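Local structure of putative glycoside hydrolase (Bacteroides thetaiotaomicron VPI-5482, 3HBZ) at residues K110-V115 / K140-Y145; W126-A131 / Y145-F150; L161-T166 / I177-L182; D237-Y242 / D273-T278. The protein binds calcium and may act in carbohydrate metabolism, perhaps as a glycoside hydrolase. All coordinates share one frame; numbering follows the deposited sequence. Where two conformers were deposited one is given.

Contact 1 of 4, residues K110-V115 / K140-Y145; sequences KYYIFV and KTADDY
Y111 and A142 bring the two backbones together, their CA atoms 4.1 Å apart where the irregular segment 110-115 passes the short 3-10 turn 142-144. No direct hydrogen bond joins them; water bridges instead. One water accepts from Y112 N and donates to A142 O, another gives a bond to K110 O and a weak one to K140 O.

The main side-chain contact is Y111 against Y145. CB of Y111 lies over the centre of the Y145 ring, a CH-pi contact 3.6 Å from the centroid and only 6° off the ring normal. In Y111 a chi1 of 56° puts CG between the backbone N and the carbonyl carbon; CD2 lies 3.6 Å from Y145 CE2, with the two ring planes 55° apart.

Both segments are surface loops of the putative carbohydrate metabolism domain, one leading into strand 115-118 and the other into strand 147-150; Y145 also leans on N130 and A134 of helix 130-134. Farther along, Y112 CE2 rests on A142 CB at 3.7 Å, while D143 OD1 lies at the Y112 ring edge, in its plane. A third water joins Y112 OH to that same OD1.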
loop_
_atom_site.group_PDB
_atom_site.type_symbol
_atom_site.label_atom_id
_atom_site.label_comp_id
_atom_site.label_asym_id
_atom_site.label_seq_id
_atom_site.Cartn_x
_atom_site.Cartn_y
_atom_site.Cartn_z
ATOM N N LYS A 110 9.173 8.234 10.159
ATOM C CA LYS A 110 10.477 7.599 10.226
ATOM C C LYS A 110 10.821 6.854 8.942
ATOM O O LYS A 110 11.963 6.462 8.750
ATOM C CB LYS A 110 10.557 6.634 11.415
ATOM C CG LYS A 110 9.849 5.324 11.194
ATOM C CD LYS A 110 9.874 4.450 12.427
ATOM C CE LYS A 110 9.041 3.231 12.196
ATOM N NZ LYS A 110 8.919 2.443 13.419
ATOM N N TYR A 111 9.836 6.645 8.077
ATOM C CA TYR A 111 10.110 6.122 6.746
ATOM C C TYR A 111 9.180 6.811 5.749
ATOM O O TYR A 111 8.246 7.501 6.124
ATOM C CB TYR A 111 9.960 4.596 6.692
ATOM C CG TYR A 111 8.603 4.079 7.153
ATOM C CD1 TYR A 111 7.449 4.305 6.394
ATOM C CD2 TYR A 111 8.475 3.329 8.344
ATOM C CE1 TYR A 111 6.215 3.828 6.809
ATOM C CE2 TYR A 111 7.222 2.860 8.795
ATOM C CZ TYR A 111 6.104 3.089 8.027
ATOM O OH TYR A 111 4.891 2.630 8.472
ATOM N N TYR A 112 9.438 6.596 4.473
ATOM C CA TYR A 112 8.718 7.280 3.455
ATOM C C TYR A 112 7.389 6.642 3.193
ATOM O O TYR A 112 7.292 5.405 3.035
ATOM C CB TYR A 112 9.520 7.252 2.168
ATOM C CG TYR A 112 10.663 8.246 2.152
ATOM C CD1 TYR A 112 10.418 9.574 1.914
ATOM C CD2 TYR A 112 11.968 7.854 2.326
ATOM C CE1 TYR A 112 11.431 10.486 1.829
ATOM C CE2 TYR A 112 13.024 8.794 2.253
ATOM C CZ TYR A 112 12.734 10.100 2.013
ATOM O OH TYR A 112 13.705 11.071 1.930
ATOM N N ILE A 113 6.381 7.514 3.097
ATOM C CA ILE A 113 5.019 7.177 2.626
ATOM C C ILE A 113 4.724 8.178 1.493
ATOM O O ILE A 113 4.691 9.404 1.710
ATOM C CB ILE A 113 3.981 7.310 3.763
ATOM C CG1 ILE A 113 4.278 6.368 4.968
ATOM C CG2 ILE A 113 2.502 7.107 3.274
ATOM C CD1 ILE A 113 3.552 6.807 6.313
ATOM N N PHE A 114 4.620 7.633 0.286
ATOM C CA PHE A 114 4.265 8.365 -0.929
ATOM C C PHE A 114 2.788 8.624 -0.989
ATOM O O PHE A 114 1.965 7.704 -0.781
ATOM C CB PHE A 114 4.685 7.527 -2.150
ATOM C CG PHE A 114 6.148 7.487 -2.370
ATOM C CD1 PHE A 114 6.766 8.483 -3.127
ATOM C CD2 PHE A 114 6.929 6.474 -1.821
ATOM C CE1 PHE A 114 8.148 8.443 -3.332
ATOM C CE2 PHE A 114 8.301 6.443 -2.053
ATOM C CZ PHE A 114 8.902 7.436 -2.793
ATOM N N VAL A 115 2.429 9.863 -1.278
ATOM C CA VAL A 115 1.035 10.255 -1.400
ATOM C C VAL A 115 0.755 10.920 -2.743
ATOM O O VAL A 115 1.666 11.400 -3.425
ATOM C CB VAL A 115 0.652 11.197 -0.218
ATOM C CG1 VAL A 115 0.935 10.447 1.132
ATOM C CG2 VAL A 115 1.458 12.523 -0.245
ATOM N N LYS A 140 17.985 2.372 10.441
ATOM C CA LYS A 140 18.233 3.504 11.333
ATOM C C LYS A 140 17.522 4.772 10.910
ATOM O O LYS A 140 17.109 5.522 11.776
ATOM C CB LYS A 140 19.727 3.715 11.462
ATOM C CG LYS A 140 20.400 2.473 12.183
ATOM C CD LYS A 140 21.897 2.611 12.259
ATOM C CE LYS A 140 22.537 1.683 13.295
ATOM N NZ LYS A 140 23.863 2.254 13.717
ATOM N N THR A 141 17.377 4.989 9.593
ATOM C CA THR A 141 16.749 6.150 9.038
ATOM C C THR A 141 15.932 5.723 7.799
ATOM O O THR A 141 15.976 4.559 7.354
ATOM C CB THR A 141 17.772 7.223 8.535
ATOM O OG1 THR A 141 18.457 6.681 7.416
ATOM C CG2 THR A 141 18.733 7.655 9.621
ATOM N N ALA A 142 15.160 6.672 7.298
ATOM C CA ALA A 142 14.212 6.442 6.210
ATOM C C ALA A 142 14.881 5.801 5.011
ATOM O O ALA A 142 14.275 4.977 4.352
ATOM C CB ALA A 142 13.489 7.801 5.814
ATOM N N ASP A 143 16.139 6.158 4.763
ATOM C CA ASP A 143 16.940 5.616 3.640
ATOM C C ASP A 143 17.428 4.174 3.770
ATOM O O ASP A 143 18.006 3.639 2.823
ATOM C CB ASP A 143 18.174 6.535 3.405
ATOM C CG ASP A 143 17.844 7.663 2.450
ATOM O OD1 ASP A 143 16.626 7.803 2.119
ATOM O OD2 ASP A 143 18.773 8.359 1.987
ATOM N N ASP A 144 17.231 3.570 4.939
ATOM C CA ASP A 144 17.660 2.195 5.167
ATOM C C ASP A 144 16.522 1.198 4.864
ATOM O O ASP A 144 16.720 -0.026 4.898
ATOM C CB ASP A 144 18.089 2.019 6.629
ATOM C CG ASP A 144 19.302 2.847 7.022
ATOM O OD1 ASP A 144 20.133 3.199 6.155
ATOM O OD2 ASP A 144 19.424 3.125 8.241
ATOM N N TYR A 145 15.322 1.701 4.610
ATOM C CA TYR A 145 14.195 0.838 4.329
ATOM C C TYR A 145 14.205 0.342 2.855
ATOM O O TYR A 145 14.931 0.873 1.999
ATOM C CB TYR A 145 12.893 1.565 4.593
ATOM C CG TYR A 145 12.562 1.729 6.056
ATOM C CD1 TYR A 145 13.219 2.666 6.836
ATOM C CD2 TYR A 145 11.557 0.937 6.661
ATOM C CE1 TYR A 145 12.903 2.810 8.188
ATOM C CE2 TYR A 145 11.251 1.065 8.013
ATOM C CZ TYR A 145 11.934 1.986 8.776
ATOM O OH TYR A 145 11.594 2.133 10.099
HETATM O O HOH W 1 13.920 5.909 10.542
HETATM O O HOH W 2 11.714 4.868 3.836
HETATM O O HOH W 3 16.105 9.874 0.335
#

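Contact 2 of 4, residues W126-A131 / Y145-F150; sequences WASGNA and YPTFQF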
loop_
_atom_site.group_PDB
_atom_site.type_symbol
_atom_site.label_atom_id
_atom_site.label_comp_id
_atom_site.label_asym_id
_atom_site.label_seq_id
_atom_site.Cartn_x
_atom_site.Cartn_y
_atom_site.Cartn_z
ATOM N N TRP A 126 0.074 5.596 -0.991
ATOM C CA TRP A 126 0.647 4.317 -1.426
ATOM C C TRP A 126 1.056 3.543 -0.183
ATOM O O TRP A 126 1.350 4.122 0.867
ATOM C CB TRP A 126 1.884 4.514 -2.286
ATOM C CG TRP A 126 1.630 5.062 -3.666
ATOM C CD1 TRP A 126 1.519 6.365 -4.021
ATOM C CD2 TRP A 126 1.477 4.296 -4.878
ATOM N NE1 TRP A 126 1.275 6.460 -5.393
ATOM C CE2 TRP A 126 1.276 5.201 -5.932
ATOM C CE3 TRP A 126 1.524 2.931 -5.166
ATOM C CZ2 TRP A 126 1.086 4.785 -7.243
ATOM C CZ3 TRP A 126 1.374 2.511 -6.467
ATOM C CH2 TRP A 126 1.153 3.427 -7.496
ATOM N N ALA A 127 1.064 2.230 -0.309
ATOM C CA ALA A 127 1.502 1.345 0.779
ATOM C C ALA A 127 2.809 0.664 0.376
ATOM O O ALA A 127 3.107 0.542 -0.827
ATOM C CB ALA A 127 0.421 0.284 1.045
ATOM N N SER A 128 3.560 0.194 1.384
ATOM C CA SER A 128 4.728 -0.688 1.198
ATOM C C SER A 128 4.864 -1.563 2.407
ATOM O O SER A 128 4.094 -1.418 3.370
ATOM C CB SER A 128 6.041 0.100 1.080
ATOM O OG SER A 128 6.392 0.728 2.313
ATOM N N GLY A 129 5.863 -2.449 2.382
ATOM C CA GLY A 129 6.184 -3.222 3.567
ATOM C C GLY A 129 7.046 -2.540 4.625
ATOM O O GLY A 129 7.546 -3.222 5.526
ATOM N N ASN A 130 7.229 -1.218 4.531
ATOM C CA ASN A 130 8.059 -0.497 5.508
ATOM C C ASN A 130 7.734 -0.746 6.994
ATOM O O ASN A 130 8.638 -0.987 7.797
ATOM C CB ASN A 130 8.075 1.000 5.180
ATOM C CG ASN A 130 9.025 1.355 4.008
ATOM O OD1 ASN A 130 9.786 0.521 3.522
ATOM N ND2 ASN A 130 8.964 2.611 3.559
ATOM N N ALA A 131 6.456 -0.702 7.358
ATOM C CA ALA A 131 6.038 -0.997 8.731
ATOM C C ALA A 131 6.540 -2.394 9.191
ATOM O O ALA A 131 6.900 -2.608 10.365
ATOM C CB ALA A 131 4.532 -0.904 8.866
ATOM N N TYR A 145 15.322 1.701 4.610
ATOM C CA TYR A 145 14.195 0.838 4.329
ATOM C C TYR A 145 14.205 0.342 2.855
ATOM O O TYR A 145 14.931 0.873 1.999
ATOM C CB TYR A 145 12.893 1.565 4.593
ATOM C CG TYR A 145 12.562 1.729 6.056
ATOM C CD1 TYR A 145 13.219 2.666 6.836
ATOM C CD2 TYR A 145 11.557 0.937 6.661
ATOM C CE1 TYR A 145 12.903 2.810 8.188
ATOM C CE2 TYR A 145 11.251 1.065 8.013
ATOM C CZ TYR A 145 11.934 1.986 8.776
ATOM O OH TYR A 145 11.594 2.133 10.099
ATOM N N PRO A 146 13.417 -0.704 2.567
ATOM C CA PRO A 146 13.338 -1.218 1.198
ATOM C C PRO A 146 12.673 -0.250 0.215
ATOM O O PRO A 146 12.941 -0.314 -1.001
ATOM C CB PRO A 146 12.495 -2.499 1.348
ATOM C CG PRO A 146 12.723 -2.917 2.792
ATOM C CD PRO A 146 12.696 -1.573 3.532
ATOM N N THR A 147 11.862 0.657 0.745
ATOM C CA THR A 147 11.066 1.552 -0.065
ATOM C C THR A 147 11.380 2.988 0.396
ATOM O O THR A 147 11.107 3.336 1.543
ATOM C CB THR A 147 9.621 1.253 0.101
ATOM O OG1 THR A 147 9.345 -0.087 -0.300
ATOM C CG2 THR A 147 8.736 2.235 -0.763
ATOM N N PHE A 148 11.991 3.790 -0.484
ATOM C CA PHE A 148 12.314 5.190 -0.162
ATOM C C PHE A 148 12.267 6.074 -1.383
ATOM O O PHE A 148 11.999 5.618 -2.493
ATOM C CB PHE A 148 13.673 5.312 0.550
ATOM C CG PHE A 148 14.868 4.783 -0.264
ATOM C CD1 PHE A 148 15.149 3.417 -0.302
ATOM C CD2 PHE A 148 15.696 5.649 -0.968
ATOM C CE1 PHE A 148 16.219 2.920 -1.016
ATOM C CE2 PHE A 148 16.769 5.163 -1.697
ATOM C CZ PHE A 148 17.044 3.801 -1.720
ATOM N N GLN A 149 12.466 7.378 -1.161
ATOM C CA GLN A 149 12.460 8.348 -2.247
ATOM C C GLN A 149 13.866 8.756 -2.619
ATOM O O GLN A 149 14.678 9.009 -1.732
ATOM C CB GLN A 149 11.697 9.593 -1.814
ATOM C CG GLN A 149 11.387 10.575 -2.954
ATOM C CD GLN A 149 10.686 11.818 -2.466
ATOM O OE1 GLN A 149 11.033 12.335 -1.413
ATOM N NE2 GLN A 149 9.695 12.313 -3.233
ATOM N N PHE A 150 14.153 8.855 -3.907
ATOM C CA PHE A 150 15.522 9.147 -4.370
ATOM C C PHE A 150 15.500 10.457 -5.135
ATOM O O PHE A 150 14.564 10.681 -5.926
ATOM C CB PHE A 150 15.973 8.005 -5.287
ATOM C CG PHE A 150 17.311 8.206 -5.917
ATOM C CD1 PHE A 150 18.438 8.450 -5.135
ATOM C CD2 PHE A 150 17.457 8.120 -7.292
ATOM C CE1 PHE A 150 19.709 8.610 -5.720
ATOM C CE2 PHE A 150 18.727 8.272 -7.903
ATOM C CZ PHE A 150 19.862 8.517 -7.105
HETATM O O HOH W 4 9.029 -1.749 1.804
#
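N130, the first residue of helix 130-134, faces the start of strand 147-150, with its CA 6.4 Å from that of Y145; the chain enters the helix through G129 at the N-cap position. Just before it, S128 OG accepts from N130 N at 3.1 Å, an ST turn at the entry to the helix.

The N130 amide does most of the work. Its CG stands anti to the carbonyl carbon, beside the backbone N (chi1 -78°), and both ends of the amide meet the backbone of T147. ND2 donates to T147 O at 3.0 Å in a nearly straight bond (166° at the hydrogen), the acceptor lying close to the amide plane. OD1 takes only a weak bond from T147 N, at 3.5 Å, but also accepts from a water that donates to T147 OG1 as well. The same oxygen packs against Y145 CB, and the N130 carbonyl oxygen lies at the edge of the Y145 ring, in its plane, 3.3 Å from CE2. Alongside, S128 CB touches T147 OG1 at 3.6 Å; that hydroxyl is also bonded to N181 O on strand 177-183.

An alanine in place of N130 would probably leave T147 O without this donor and the bridging water without one of its acceptors, loosening the helix start from the strand. In this buried place one amide thus meets both the C=O and, weakly, the N-H of a single strand residue, tying helix to strand through polar groups.

Contact 3 of 4, residues L161-T166 / I177-L182; sequences LVTRST and IAAGNL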
loop_
_atom_site.group_PDB
_atom_site.type_symbol
_atom_site.label_atom_id
_atom_site.label_comp_id
_atom_site.label_asym_id
_atom_site.label_seq_id
_atom_site.Cartn_x
_atom_site.Cartn_y
_atom_site.Cartn_z
ATOM N N LEU A 161 13.310 1.319 -4.893
ATOM C CA LEU A 161 12.995 0.069 -4.249
ATOM C C LEU A 161 14.275 -0.775 -4.234
ATOM O O LEU A 161 14.883 -1.021 -5.282
ATOM C CB LEU A 161 11.899 -0.649 -5.044
ATOM C CG LEU A 161 10.609 0.177 -5.183
ATOM C CD1 LEU A 161 9.557 -0.634 -5.975
ATOM C CD2 LEU A 161 10.003 0.617 -3.851
ATOM N N VAL A 162 14.712 -1.141 -3.037
ATOM C CA VAL A 162 15.967 -1.862 -2.858
ATOM C C VAL A 162 15.731 -3.066 -1.931
ATOM O O VAL A 162 15.288 -2.900 -0.851
ATOM C CB VAL A 162 17.080 -0.978 -2.286
ATOM C CG1 VAL A 162 18.381 -1.794 -2.020
ATOM C CG2 VAL A 162 17.414 0.192 -3.221
ATOM N N THR A 163 16.059 -4.262 -2.394
ATOM C CA THR A 163 15.959 -5.499 -1.612
ATOM C C THR A 163 17.023 -5.488 -0.527
ATOM O O THR A 163 18.202 -5.306 -0.800
ATOM C CB THR A 163 16.116 -6.726 -2.519
ATOM O OG1 THR A 163 15.054 -6.703 -3.497
ATOM C CG2 THR A 163 16.050 -8.084 -1.722
ATOM N N ARG A 164 16.574 -5.625 0.712
ATOM C CA ARG A 164 17.424 -5.457 1.879
ATOM C C ARG A 164 17.560 -6.761 2.639
ATOM O O ARG A 164 16.621 -7.586 2.654
ATOM C CB ARG A 164 16.765 -4.491 2.839
ATOM C CG ARG A 164 16.569 -3.123 2.260
ATOM C CD ARG A 164 17.870 -2.441 1.913
ATOM N NE ARG A 164 17.523 -1.056 1.733
ATOM C CZ ARG A 164 18.281 -0.000 2.004
ATOM N NH1 ARG A 164 19.537 -0.098 2.449
ATOM N NH2 ARG A 164 17.739 1.187 1.807
ATOM N N SER A 165 18.681 -6.925 3.328
ATOM C CA SER A 165 18.766 -7.944 4.376
ATOM C C SER A 165 17.867 -7.562 5.556
ATOM O O SER A 165 17.781 -6.376 5.941
ATOM C CB SER A 165 20.200 -8.058 4.912
ATOM O OG SER A 165 20.187 -8.941 6.014
ATOM N N THR A 166 17.215 -8.562 6.153
ATOM C CA THR A 166 16.421 -8.361 7.371
ATOM C C THR A 166 17.218 -8.706 8.632
ATOM O O THR A 166 16.659 -8.739 9.740
ATOM C CB THR A 166 15.212 -9.262 7.362
ATOM O OG1 THR A 166 15.676 -10.608 7.211
ATOM C CG2 THR A 166 14.291 -8.906 6.240
ATOM N N ILE A 177 15.258 -11.801 3.685
ATOM C CA ILE A 177 15.389 -10.598 2.865
ATOM C C ILE A 177 14.036 -9.918 2.768
ATOM O O ILE A 177 13.008 -10.526 3.096
ATOM C CB ILE A 177 15.911 -10.903 1.439
ATOM C CG1 ILE A 177 14.904 -11.757 0.680
ATOM C CG2 ILE A 177 17.374 -11.563 1.454
ATOM C CD1 ILE A 177 15.231 -11.930 -0.848
ATOM N N ALA A 178 14.048 -8.643 2.374
ATOM C CA ALA A 178 12.852 -7.849 2.197
ATOM C C ALA A 178 12.930 -7.104 0.867
ATOM O O ALA A 178 13.771 -6.209 0.690
ATOM C CB ALA A 178 12.731 -6.797 3.384
ATOM N N ALA A 179 12.066 -7.450 -0.068
ATOM C CA ALA A 179 12.018 -6.753 -1.321
ATOM C C ALA A 179 11.501 -5.362 -1.112
ATOM O O ALA A 179 10.651 -5.153 -0.278
ATOM C CB ALA A 179 11.083 -7.486 -2.366
ATOM N N GLY A 180 11.986 -4.406 -1.887
ATOM C CA GLY A 180 11.353 -3.090 -1.892
ATOM C C GLY A 180 10.088 -3.200 -2.723
ATOM O O GLY A 180 10.119 -3.657 -3.888
ATOM N N ASN A 181 8.989 -2.753 -2.165
ATOM C CA ASN A 181 7.739 -2.678 -2.895
ATOM C C ASN A 181 6.948 -1.379 -2.685
ATOM O O ASN A 181 7.205 -0.566 -1.780
ATOM C CB ASN A 181 6.860 -3.903 -2.578
ATOM C CG ASN A 181 6.528 -4.005 -1.114
ATOM O OD1 ASN A 181 6.976 -3.197 -0.287
ATOM N ND2 ASN A 181 5.731 -4.984 -0.786
ATOM N N LEU A 182 5.974 -1.189 -3.563
ATOM C CA LEU A 182 5.035 -0.108 -3.417
ATOM C C LEU A 182 3.796 -0.573 -4.121
ATOM O O LEU A 182 3.885 -1.124 -5.238
ATOM C CB LEU A 182 5.526 1.195 -4.052
ATOM C CG LEU A 182 4.778 2.463 -3.646
ATOM C CD1 LEU A 182 5.327 2.900 -2.250
ATOM C CD2 LEU A 182 4.916 3.615 -4.734
#
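L161 packs against the backbone of G180 and N181, and its side chain can be followed outward. CB sits 3.7 Å from G180 O. CG, anti to the carbonyl carbon (chi1 -58°), passes the same oxygen at 4.1 Å. At the tip the branches part: CD1 stays beside G180 O and approaches N181 CA, whereas CD2 meets N181 O at 3.7 Å. An alanine here would keep the CB contact but would probably open a gap beside G180 O and N181 O, where CD1 and CD2 now pack.

G180 CA lies 4.3 Å from L161 CA, with no side chain between the two backbones there. Farther on, R164 and A178 form an antiparallel hydrogen-bonded pair, with R164 N to A178 O at 2.9 Å and A178 N to R164 O at 2.8 Å. T166 CG2 lies against A178 CB, and T163 CG2 against I177 CD1 at 4.0 Å.

The antiparallel strands 158-165 and 177-183 are joined by a connection that contains helix 167-172. Strand 158-165 is flanked also by strands 147-150 and 328-338, strand 177-183 by 306-313; Y133 of helix 130-134 touches R164, T166 and A178, while T163 OG1 bonds to S314 and S315.

Contact 4 of 4, residues D237-Y242 / D273-T278; sequences DICDIY and DDAKET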
loop_
_atom_site.group_PDB
_atom_site.type_symbol
_atom_site.label_atom_id
_atom_site.label_comp_id
_atom_site.label_asym_id
_atom_site.label_seq_id
_atom_site.Cartn_x
_atom_site.Cartn_y
_atom_site.Cartn_z
ATOM N N ASP A 237 18.617 -11.749 -10.376
ATOM C CA ASP A 237 17.355 -11.211 -9.896
ATOM C C ASP A 237 16.695 -10.381 -11.011
ATOM O O ASP A 237 17.366 -9.982 -11.981
ATOM C CB ASP A 237 17.607 -10.352 -8.644
ATOM C CG ASP A 237 16.405 -10.244 -7.706
ATOM O OD1 ASP A 237 15.305 -10.814 -7.981
ATOM O OD2 ASP A 237 16.571 -9.544 -6.662
ATOM N N ILE A 238 15.383 -10.176 -10.900
ATOM C CA ILE A 238 14.663 -9.278 -11.802
ATOM C C ILE A 238 13.529 -8.659 -11.014
ATOM O O ILE A 238 13.066 -9.235 -10.028
ATOM C CB ILE A 238 14.149 -10.015 -13.104
ATOM C CG1 ILE A 238 13.821 -9.037 -14.250
ATOM C CG2 ILE A 238 12.925 -10.964 -12.775
ATOM C CD1 ILE A 238 14.980 -8.041 -14.663
ATOM N N CYS A 239 13.129 -7.453 -11.418
ATOM C CA CYS A 239 11.983 -6.768 -10.864
ATOM C C CYS A 239 10.662 -7.309 -11.396
ATOM O O CYS A 239 10.645 -8.107 -12.370
ATOM C CB CYS A 239 12.083 -5.289 -11.198
ATOM S SG CYS A 239 12.189 -4.970 -12.973
ATOM N N ASP A 240 9.563 -6.884 -10.773
ATOM C CA ASP A 240 8.206 -7.110 -11.303
ATOM C C ASP A 240 7.442 -5.803 -11.221
ATOM O O ASP A 240 7.634 -4.984 -10.291
ATOM C CB ASP A 240 7.484 -8.216 -10.530
ATOM C CG ASP A 240 6.389 -8.910 -11.332
ATOM O OD1 ASP A 240 6.119 -8.593 -12.517
ATOM O OD2 ASP A 240 5.780 -9.795 -10.739
ATOM N N ILE A 241 6.621 -5.584 -12.242
ATOM C CA ILE A 241 5.743 -4.442 -12.331
ATOM C C ILE A 241 4.434 -4.961 -12.912
ATOM O O ILE A 241 4.435 -5.561 -13.985
ATOM C CB ILE A 241 6.318 -3.354 -13.300
ATOM C CG1 ILE A 241 7.728 -2.941 -12.868
ATOM C CG2 ILE A 241 5.315 -2.159 -13.394
ATOM C CD1 ILE A 241 8.516 -1.989 -13.820
ATOM N N TYR A 242 3.338 -4.782 -12.189
ATOM C CA TYR A 242 2.093 -5.328 -12.618
ATOM C C TYR A 242 0.919 -4.537 -12.070
ATOM O O TYR A 242 1.100 -3.661 -11.208
ATOM C CB TYR A 242 2.032 -6.802 -12.281
ATOM C CG TYR A 242 2.042 -7.190 -10.816
ATOM C CD1 TYR A 242 0.848 -7.371 -10.118
ATOM C CD2 TYR A 242 3.218 -7.435 -10.158
ATOM C CE1 TYR A 242 0.832 -7.800 -8.776
ATOM C CE2 TYR A 242 3.232 -7.824 -8.779
ATOM C CZ TYR A 242 2.029 -8.026 -8.111
ATOM O OH TYR A 242 2.012 -8.448 -6.789
ATOM N N ASP A 273 6.747 -8.076 -19.266
ATOM C CA ASP A 273 7.318 -9.327 -19.769
ATOM C C ASP A 273 8.711 -9.175 -20.387
ATOM O O ASP A 273 9.270 -10.165 -20.830
ATOM C CB ASP A 273 6.381 -9.992 -20.806
ATOM C CG ASP A 273 6.228 -9.168 -22.097
ATOM O OD1 ASP A 273 6.748 -8.016 -22.194
ATOM O OD2 ASP A 273 5.588 -9.670 -23.038
ATOM N N ASP A 274 9.270 -7.967 -20.443
ATOM C CA ASP A 274 10.609 -7.769 -21.035
ATOM C C ASP A 274 11.493 -6.909 -20.130
ATOM O O ASP A 274 12.337 -6.181 -20.618
ATOM C CB ASP A 274 10.487 -7.153 -22.438
ATOM C CG ASP A 274 9.841 -5.768 -22.421
ATOM O OD1 ASP A 274 9.486 -5.269 -21.332
ATOM O OD2 ASP A 274 9.746 -5.143 -23.496
ATOM N N ALA A 275 11.319 -7.024 -18.815
ATOM C CA ALA A 275 12.173 -6.331 -17.862
ATOM C C ALA A 275 13.635 -6.730 -18.027
ATOM O O ALA A 275 13.948 -7.895 -18.344
ATOM C CB ALA A 275 11.715 -6.541 -16.401
ATOM N N LYS A 276 14.527 -5.753 -17.855
ATOM C CA LYS A 276 15.967 -6.010 -17.950
ATOM C C LYS A 276 16.751 -5.122 -16.989
ATOM O O LYS A 276 16.239 -4.095 -16.471
ATOM C CB LYS A 276 16.472 -5.785 -19.391
ATOM C CG LYS A 276 16.311 -4.335 -19.839
ATOM C CD LYS A 276 16.875 -4.059 -21.215
ATOM C CE LYS A 276 16.486 -2.656 -21.659
ATOM N NZ LYS A 276 17.114 -2.348 -22.976
ATOM N N GLU A 277 18.003 -5.485 -16.779
ATOM C CA GLU A 277 18.921 -4.580 -16.100
ATOM C C GLU A 277 19.284 -3.450 -17.046
ATOM O O GLU A 277 19.645 -3.688 -18.157
ATOM C CB GLU A 277 20.163 -5.321 -15.638
ATOM C CG GLU A 277 19.843 -6.376 -14.566
ATOM C CD GLU A 277 21.113 -6.988 -14.014
ATOM O OE1 GLU A 277 21.775 -6.318 -13.220
ATOM O OE2 GLU A 277 21.446 -8.122 -14.371
ATOM N N THR A 278 19.132 -2.218 -16.606
ATOM C CA THR A 278 19.450 -1.075 -17.426
ATOM C C THR A 278 19.708 0.137 -16.538
ATOM O O THR A 278 19.028 0.313 -15.533
ATOM C CB THR A 278 18.313 -0.754 -18.426
ATOM O OG1 THR A 278 18.637 0.461 -19.091
ATOM C CG2 THR A 278 16.937 -0.618 -17.735
#
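A275 CB is the tight point of this contact, touching C239 SG at 3.8 Å and I238 CG1 at 3.9 Å. Segment 273-278 is a loop running past the lead-in to strand 240-247. The CA atoms of C239 and A275 are 7.0 Å apart and no hydrogen bond crosses between the segments; the side chains of I238 and C239 reach the A275 methyl, and I238 the loop's backbone as well. I238 carries CG1 anti to its backbone N (chi1 -161°), and its CD1 rests 3.8 Å from A275 O and 4.0 Å from K276 N. C239 is buried, its SG against the same methyl.

The loop links strands 266-271 and 281-290 of the antiparallel beta framework in the putative carbohydrate metabolism domain, and strand 240-247 pairs with the first of these. Y219 of strand 210-220 backs the same spot, touching I238, C239 and E277.

Beyond I238 the contact thins out toward solvent. K276 is exposed and points its CB away from the other segment, with its side chain no nearer than 5.4 Å. E277 likewise adds little here: its carboxylate forms a salt bridge to R236 through OE2 and accepts from A221 N at OE1.

All four contacts lie within the putative carbohydrate metabolism domain, and three of them cluster. Contacts 1 and 2, with centres about 6 Å apart, share Y145 and interleave along the chain. Contact 3 follows in sequence, its centre about 9 Å from that of contact 2; strands 147-150 and 158-165 are neighbours there, and R164 reaches back to the carbonyls of D143 and Y145. Contact 4 comes last and stands apart, about 15 Å between centres from contact 3 without touching it, though strand 306-313 pairs with both 177-183 and 240-247. Loops, helix 130-134 and strands are thus knitted together on one part of the beta framework, while contact 4 packs a loop against the lead-in to strand 240-247.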